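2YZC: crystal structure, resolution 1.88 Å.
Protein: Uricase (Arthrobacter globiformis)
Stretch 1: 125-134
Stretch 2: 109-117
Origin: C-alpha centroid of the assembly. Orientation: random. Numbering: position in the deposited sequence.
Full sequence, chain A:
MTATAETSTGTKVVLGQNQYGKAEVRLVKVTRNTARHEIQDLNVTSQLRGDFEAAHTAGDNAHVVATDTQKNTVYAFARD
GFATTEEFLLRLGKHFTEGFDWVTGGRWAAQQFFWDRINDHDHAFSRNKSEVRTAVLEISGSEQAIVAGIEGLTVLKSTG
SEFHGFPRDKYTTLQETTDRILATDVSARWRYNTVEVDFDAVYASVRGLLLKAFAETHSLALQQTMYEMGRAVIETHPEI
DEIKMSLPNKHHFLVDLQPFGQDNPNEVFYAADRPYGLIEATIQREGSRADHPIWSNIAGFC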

ATOM      1  N   PHE A 125      25.695   0.608   1.232  1.00 18.61           N
ATOM      2  CA  PHE A 125      24.873   1.330   0.266  1.00 18.97           C
ATOM      3  C   PHE A 125      23.528   1.796   0.808  1.00 19.24           C
ATOM      4  O   PHE A 125      23.077   1.344   1.855  1.00 19.94           O
ATOM      5  CB  PHE A 125      24.600   0.433  -0.947  1.00 17.76           C
ATOM      6  CG  PHE A 125      25.776  -0.391  -1.385  1.00 17.55           C
ATOM      7  CD1 PHE A 125      26.155  -1.526  -0.671  1.00 19.96           C
ATOM      8  CD2 PHE A 125      26.490  -0.051  -2.530  1.00 18.54           C
ATOM      9  CE1 PHE A 125      27.222  -2.315  -1.091  1.00 19.57           C
ATOM     10  CE2 PHE A 125      27.561  -0.829  -2.962  1.00 20.41           C
ATOM     11  CZ  PHE A 125      27.927  -1.964  -2.242  1.00 20.67           C
ATOM     12  N   SER A 126      22.892   2.712   0.078  1.00 18.91           N
ATOM     13  CA  SER A 126      21.574   3.210   0.451  1.00 19.30           C
ATOM     14  C   SER A 126      20.705   3.115  -0.803  1.00 20.11           C
ATOM     15  O   SER A 126      21.188   3.302  -1.919  1.00 19.60           O
ATOM     16  CB  SER A 126      21.634   4.660   0.954  1.00 21.09           C
ATOM     17  OG  SER A 126      21.983   5.567  -0.073  1.00 22.57           O
ATOM     18  N   ARG A 127      19.426   2.814  -0.622  1.00 18.52           N
ATOM     19  CA  ARG A 127      18.538   2.672  -1.765  1.00 21.01           C
ATOM     20  C   ARG A 127      18.121   3.995  -2.395  1.00 20.18           C
ATOM     21  O   ARG A 127      17.823   4.959  -1.697  1.00 19.76           O
ATOM     22  CB  ARG A 127      17.290   1.876  -1.361  1.00 22.63           C
ATOM     23  CG  ARG A 127      17.212   0.491  -2.000  1.00 28.77           C
ATOM     24  CD  ARG A 127      16.366   0.506  -3.269  1.00 31.21           C
ATOM     25  NE  ARG A 127      14.999   0.084  -2.972  1.00 37.00           N
ATOM     26  CZ  ARG A 127      13.957   0.293  -3.766  1.00 38.66           C
ATOM     27  NH1 ARG A 127      12.754  -0.135  -3.399  1.00 44.61           N
ATOM     28  NH2 ARG A 127      14.108   0.938  -4.915  1.00 36.38           N
ATOM     29  N   ASN A 128      18.149   4.035  -3.724  1.00 19.72           N
ATOM     30  CA  ASN A 128      17.708   5.203  -4.483  1.00 20.11           C
ATOM     31  C   ASN A 128      16.310   4.764  -4.894  1.00 19.73           C
ATOM     32  O   ASN A 128      16.155   3.941  -5.794  1.00 21.09           O
ATOM     33  CB  ASN A 128      18.576   5.419  -5.730  1.00 20.39           C
ATOM     34  CG  ASN A 128      17.989   6.464  -6.683  1.00 24.67           C
ATOM     35  OD1 ASN A 128      16.999   7.131  -6.367  1.00 18.62           O
ATOM     36  ND2 ASN A 128      18.604   6.607  -7.853  1.00 25.66           N
ATOM     37  N   LYS A 129      15.300   5.290  -4.215  1.00 18.63           N
ATOM     38  CA  LYS A 129      13.917   4.902  -4.480  1.00 18.24           C
ATOM     39  C   LYS A 129      13.172   5.815  -5.448  1.00 18.16           C
ATOM     40  O   LYS A 129      11.969   5.653  -5.648  1.00 17.09           O
ATOM     41  CB  LYS A 129      13.145   4.856  -3.159  1.00 18.63           C
ATOM     42  CG  LYS A 129      13.775   3.971  -2.079  1.00 18.98           C
ATOM     43  CD  LYS A 129      12.882   3.903  -0.844  1.00 22.01           C
ATOM     44  CE  LYS A 129      13.428   2.932   0.202  1.00 23.44           C
ATOM     45  NZ  LYS A 129      12.584   2.927   1.433  1.00 22.73           N
ATOM     46  N   SER A 130      13.883   6.751  -6.063  1.00 17.49           N
ATOM     47  CA  SER A 130      13.243   7.713  -6.957  1.00 18.86           C
ATOM     48  C   SER A 130      12.721   7.187  -8.285  1.00 19.37           C
ATOM     49  O   SER A 130      11.997   7.887  -8.985  1.00 19.01           O
ATOM     50  CB  SER A 130      14.186   8.891  -7.180  1.00 20.31           C
ATOM     51  OG  SER A 130      14.492   9.471  -5.921  1.00 21.05           O
ATOM     52  N   GLU A 131      13.082   5.955  -8.626  1.00 17.52           N
ATOM     53  CA  GLU A 131      12.611   5.337  -9.856  1.00 19.32           C
ATOM     54  C   GLU A 131      12.896   3.845  -9.802  1.00 17.62           C
ATOM     55  O   GLU A 131      13.763   3.400  -9.059  1.00 17.93           O
ATOM     56  CB  GLU A 131      13.315   5.934 -11.074  1.00 21.07           C
ATOM     57  CG  GLU A 131      14.780   5.554 -11.175  1.00 24.71           C
ATOM     58  CD  GLU A 131      15.518   6.350 -12.227  1.00 28.68           C
ATOM     59  OE1 GLU A 131      15.537   7.598 -12.121  1.00 27.98           O
ATOM     60  OE2 GLU A 131      16.081   5.728 -13.155  1.00 27.94           O
ATOM     61  N   VAL A 132      12.149   3.087 -10.595  1.00 18.19           N
ATOM     62  CA  VAL A 132      12.319   1.650 -10.688  1.00 17.36           C
ATOM     63  C   VAL A 132      12.420   1.334 -12.173  1.00 19.28           C
ATOM     64  O   VAL A 132      11.628   1.835 -12.980  1.00 17.63           O
ATOM     65  CB  VAL A 132      11.121   0.887 -10.092  1.00 16.67           C
ATOM     66  CG1 VAL A 132      11.279  -0.605 -10.348  1.00 18.23           C
ATOM     67  CG2 VAL A 132      11.035   1.145  -8.581  1.00 18.26           C
ATOM     68  N   ARG A 133      13.408   0.520 -12.524  1.00 18.01           N
ATOM     69  CA  ARG A 133      13.629   0.124 -13.908  1.00 17.63           C
ATOM     70  C   ARG A 133      12.975  -1.234 -14.146  1.00 18.68           C
ATOM     71  O   ARG A 133      13.016  -2.112 -13.278  1.00 17.23           O
ATOM     72  CB  ARG A 133      15.133   0.059 -14.181  1.00 19.29           C
ATOM     73  CG  ARG A 133      15.534  -0.561 -15.515  1.00 19.98           C
ATOM     74  CD  ARG A 133      17.039  -0.438 -15.706  1.00 19.97           C
ATOM     75  NE  ARG A 133      17.518  -1.185 -16.864  1.00 21.25           N
ATOM     76  CZ  ARG A 133      18.791  -1.241 -17.242  1.00 21.81           C
ATOM     77  NH1 ARG A 133      19.720  -0.584 -16.556  1.00 18.64           N
ATOM     78  NH2 ARG A 133      19.140  -1.971 -18.294  1.00 20.20           N
ATOM     79  N   THR A 134      12.369  -1.403 -15.318  1.00 16.16           N
ATOM     80  CA  THR A 134      11.704  -2.654 -15.638  1.00 17.97           C
ATOM     81  C   THR A 134      12.178  -3.236 -16.963  1.00 18.41           C
ATOM     82  O   THR A 134      12.689  -2.523 -17.827  1.00 16.78           O
ATOM     83  CB  THR A 134      10.172  -2.469 -15.726  1.00 21.17           C
ATOM     84  OG1 THR A 134       9.852  -1.632 -16.848  1.00 20.23           O
ATOM     85  CG2 THR A 134       9.636  -1.822 -14.458  1.00 23.90           C
TER
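Stretch 2, residues 109-117: AAQQFFWDR

Stretch 2 is extended throughout, part of a strand that begins before Ala 109, and it runs antiparallel to stretch 1. Stretch 1 itself turns a corner at Ser 130, so the one strand pairs with two segments in succession. The axis of stretch 2 makes an angle of 136° with that of the segment containing Phe 125 to Arg 127, at a closest approach of 4.4 Å, and of 146° with that of the segment containing Val 132 to Thr 134, at 4.6 Å. Together the two stretches bury 952 Å².

Two sets of backbone hydrogen bonds mark two registers, three residues out of step with each other. At one end Ser 126 and Asp 116 bond reciprocally, Ser 126 N to Asp 116 O at 2.7 Å and Asp 116 N to Ser 126 O at 2.8 Å; at the other, Gln 112 N donates to Arg 133 O (2.7 Å) and Arg 133 N to Gln 112 O (3.2 Å). Between them Asn 128 N reaches Phe 114 O at 2.9 Å, but the return path is taken by water 1, which accepts from Phe 114 N (2.9 Å) and donates to Asn 128 O and Glu 131 O (both 2.7 Å). The water thus satisfies backbone groups where stretch 1 bends out of register.

Phe 114 is the most extensively covered residue of stretch 2, with 122 Å² lying against stretch 1. Its side chain, chi1 in the m well, shares a face of the sheet with those of Asn 128 and Arg 133 and spans the corner: Phe 114 CB is 4.1 Å from Asn 128 CB, while Phe 114 CZ lies 3.7 Å from Arg 133 CB and Phe 114 CE1 3.8 Å from Glu 131 OE2. On the same face, water 2 links Asp 116 OD1 (2.7 Å) to Asn 128 ND2 (2.9 Å).

Trp 115 and Arg 127 form a non-hydrogen-bonded pair on the other face, their CA atoms 4.4 Å apart. The aliphatic part of the arginine lies over the indole, with Arg 127 CG 3.3 Å from the centroid of the Trp 115 six-membered ring and 11° off its normal, a CH-pi contact. Farther along the same side chain, Phe 113 CD2 sits over one face of the guanidinium, 3.6 Å from Arg 127 NH2.

Phe 125, with 99 Å² covered, closes the end of the contact. Phe 125 CB packs 3.8 Å from Trp 115 CE3, and Phe 125 CE2 is 3.5 Å from Arg 117 NH1. The side chains of Phe 125 and Arg 117 diverge at their CB atoms, yet the extended arginine brings its end back to the ring.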

ATOM      1  N   ALA A 109      10.075 -11.327 -16.614  1.00 18.65           N
ATOM      2  CA  ALA A 109      10.120  -9.910 -16.305  1.00 18.41           C
ATOM      3  C   ALA A 109      10.863  -9.625 -15.018  1.00 18.22           C
ATOM      4  O   ALA A 109      11.056 -10.509 -14.174  1.00 17.44           O
ATOM      5  CB  ALA A 109       8.701  -9.358 -16.226  1.00 16.69           C
ATOM      6  N   ALA A 110      11.284  -8.378 -14.866  1.00 17.72           N
ATOM      7  CA  ALA A 110      12.003  -7.993 -13.671  1.00 18.34           C
ATOM      8  C   ALA A 110      11.952  -6.507 -13.415  1.00 19.12           C
ATOM      9  O   ALA A 110      11.835  -5.696 -14.335  1.00 18.61           O
ATOM     10  CB  ALA A 110      13.462  -8.439 -13.765  1.00 19.41           C
ATOM     11  N   GLN A 111      12.003  -6.173 -12.136  1.00 16.99           N
ATOM     12  CA  GLN A 111      12.059  -4.800 -11.695  1.00 18.12           C
ATOM     13  C   GLN A 111      13.486  -4.740 -11.171  1.00 17.87           C
ATOM     14  O   GLN A 111      13.972  -5.713 -10.585  1.00 17.43           O
ATOM     15  CB  GLN A 111      11.066  -4.546 -10.561  1.00 19.60           C
ATOM     16  CG  GLN A 111       9.628  -4.389 -11.033  1.00 23.13           C
ATOM     17  CD  GLN A 111       8.650  -4.284  -9.880  1.00 27.00           C
ATOM     18  OE1 GLN A 111       7.616  -3.621  -9.984  1.00 31.38           O
ATOM     19  NE2 GLN A 111       8.963  -4.946  -8.782  1.00 22.47           N
ATOM     20  N   GLN A 112      14.169  -3.629 -11.421  1.00 17.08           N
ATOM     21  CA  GLN A 112      15.538  -3.453 -10.952  1.00 16.81           C
ATOM     22  C   GLN A 112      15.519  -2.273 -10.002  1.00 18.94           C
ATOM     23  O   GLN A 112      15.002  -1.206 -10.344  1.00 18.62           O
ATOM     24  CB  GLN A 112      16.487  -3.151 -12.114  1.00 18.44           C
ATOM     25  CG  GLN A 112      17.953  -3.026 -11.695  1.00 21.91           C
ATOM     26  CD  GLN A 112      18.870  -2.705 -12.861  1.00 24.09           C
ATOM     27  OE1 GLN A 112      18.650  -3.164 -13.976  1.00 23.74           O
ATOM     28  NE2 GLN A 112      19.911  -1.920 -12.602  1.00 28.73           N
ATOM     29  N   PHE A 113      16.078  -2.474  -8.812  1.00 17.52           N
ATOM     30  CA  PHE A 113      16.128  -1.441  -7.791  1.00 18.49           C
ATOM     31  C   PHE A 113      17.540  -0.882  -7.699  1.00 19.80           C
ATOM     32  O   PHE A 113      18.518  -1.633  -7.664  1.00 19.64           O
ATOM     33  CB  PHE A 113      15.689  -2.024  -6.447  1.00 19.45           C
ATOM     34  CG  PHE A 113      14.368  -2.738  -6.509  1.00 20.15           C
ATOM     35  CD1 PHE A 113      14.295  -4.112  -6.318  1.00 21.27           C
ATOM     36  CD2 PHE A 113      13.202  -2.041  -6.808  1.00 19.65           C
ATOM     37  CE1 PHE A 113      13.075  -4.787  -6.427  1.00 22.65           C
ATOM     38  CE2 PHE A 113      11.979  -2.703  -6.919  1.00 19.95           C
ATOM     39  CZ  PHE A 113      11.917  -4.079  -6.729  1.00 20.61           C
ATOM     40  N   PHE A 114      17.642   0.439  -7.656  1.00 18.66           N
ATOM     41  CA  PHE A 114      18.942   1.089  -7.606  1.00 19.29           C
ATOM     42  C   PHE A 114      19.468   1.373  -6.209  1.00 20.35           C
ATOM     43  O   PHE A 114      18.704   1.664  -5.285  1.00 19.23           O
ATOM     44  CB  PHE A 114      18.903   2.388  -8.411  1.00 18.89           C
ATOM     45  CG  PHE A 114      18.576   2.182  -9.865  1.00 21.35           C
ATOM     46  CD1 PHE A 114      17.325   2.519 -10.368  1.00 20.84           C
ATOM     47  CD2 PHE A 114      19.512   1.615 -10.725  1.00 23.37           C
ATOM     48  CE1 PHE A 114      17.008   2.292 -11.710  1.00 21.80           C
ATOM     49  CE2 PHE A 114      19.207   1.381 -12.068  1.00 23.90           C
ATOM     50  CZ  PHE A 114      17.953   1.722 -12.560  1.00 22.01           C
ATOM     51  N   TRP A 115      20.791   1.288  -6.082  1.00 20.22           N
ATOM     52  CA  TRP A 115      21.487   1.537  -4.832  1.00 20.88           C
ATOM     53  C   TRP A 115      22.655   2.490  -5.079  1.00 21.86           C
ATOM     54  O   TRP A 115      23.287   2.458  -6.139  1.00 23.04           O
ATOM     55  CB  TRP A 115      22.047   0.235  -4.248  1.00 19.97           C
ATOM     56  CG  TRP A 115      21.013  -0.729  -3.740  1.00 20.02           C
ATOM     57  CD1 TRP A 115      20.309  -1.644  -4.471  1.00 19.82           C
ATOM     58  CD2 TRP A 115      20.571  -0.870  -2.385  1.00 20.84           C
ATOM     59  NE1 TRP A 115      19.459  -2.348  -3.655  1.00 21.02           N
ATOM     60  CE2 TRP A 115      19.598  -1.897  -2.369  1.00 20.93           C
ATOM     61  CE3 TRP A 115      20.903  -0.231  -1.182  1.00 19.18           C
ATOM     62  CZ2 TRP A 115      18.951  -2.300  -1.195  1.00 21.74           C
ATOM     63  CZ3 TRP A 115      20.256  -0.633  -0.011  1.00 20.76           C
ATOM     64  CH2 TRP A 115      19.292  -1.657  -0.029  1.00 21.06           C
ATOM     65  N   ASP A 116      22.929   3.337  -4.096  1.00 21.50           N
ATOM     66  CA  ASP A 116      24.047   4.272  -4.167  1.00 22.45           C
ATOM     67  C   ASP A 116      24.975   3.927  -3.012  1.00 21.98           C
ATOM     68  O   ASP A 116      24.519   3.462  -1.971  1.00 21.95           O
ATOM     69  CB  ASP A 116      23.569   5.718  -3.998  1.00 24.55           C
ATOM     70  CG  ASP A 116      22.607   6.144  -5.086  1.00 28.44           C
ATOM     71  OD1 ASP A 116      22.897   5.883  -6.272  1.00 32.36           O
ATOM     72  OD2 ASP A 116      21.567   6.748  -4.753  1.00 31.76           O
ATOM     73  N   ARG A 117      26.273   4.142  -3.192  1.00 21.97           N
ATOM     74  CA  ARG A 117      27.221   3.872  -2.119  1.00 21.66           C
ATOM     75  C   ARG A 117      27.076   4.967  -1.077  1.00 21.70           C
ATOM     76  O   ARG A 117      26.710   6.096  -1.403  1.00 21.96           O
ATOM     77  CB  ARG A 117      28.662   3.884  -2.640  1.00 22.41           C
ATOM     78  CG  ARG A 117      29.013   2.752  -3.586  1.00 23.42           C
ATOM     79  CD  ARG A 117      30.466   2.850  -4.054  1.00 25.07           C
ATOM     80  NE  ARG A 117      30.739   1.850  -5.081  1.00 25.43           N
ATOM     81  CZ  ARG A 117      30.917   0.554  -4.836  1.00 26.05           C
ATOM     82  NH1 ARG A 117      30.868   0.093  -3.593  1.00 23.48           N
ATOM     83  NH2 ARG A 117      31.115  -0.284  -5.843  1.00 26.37           N
TER
HETATM   84  O   HOH W   1      15.216   1.923  -7.285  1.00 20.35           O
HETATM   85  O   HOH W   2      21.254   5.408  -8.341  1.00 38.28           O
HETATM   86  O   HOH W   3      24.141   7.124  -0.290  1.00 31.25           O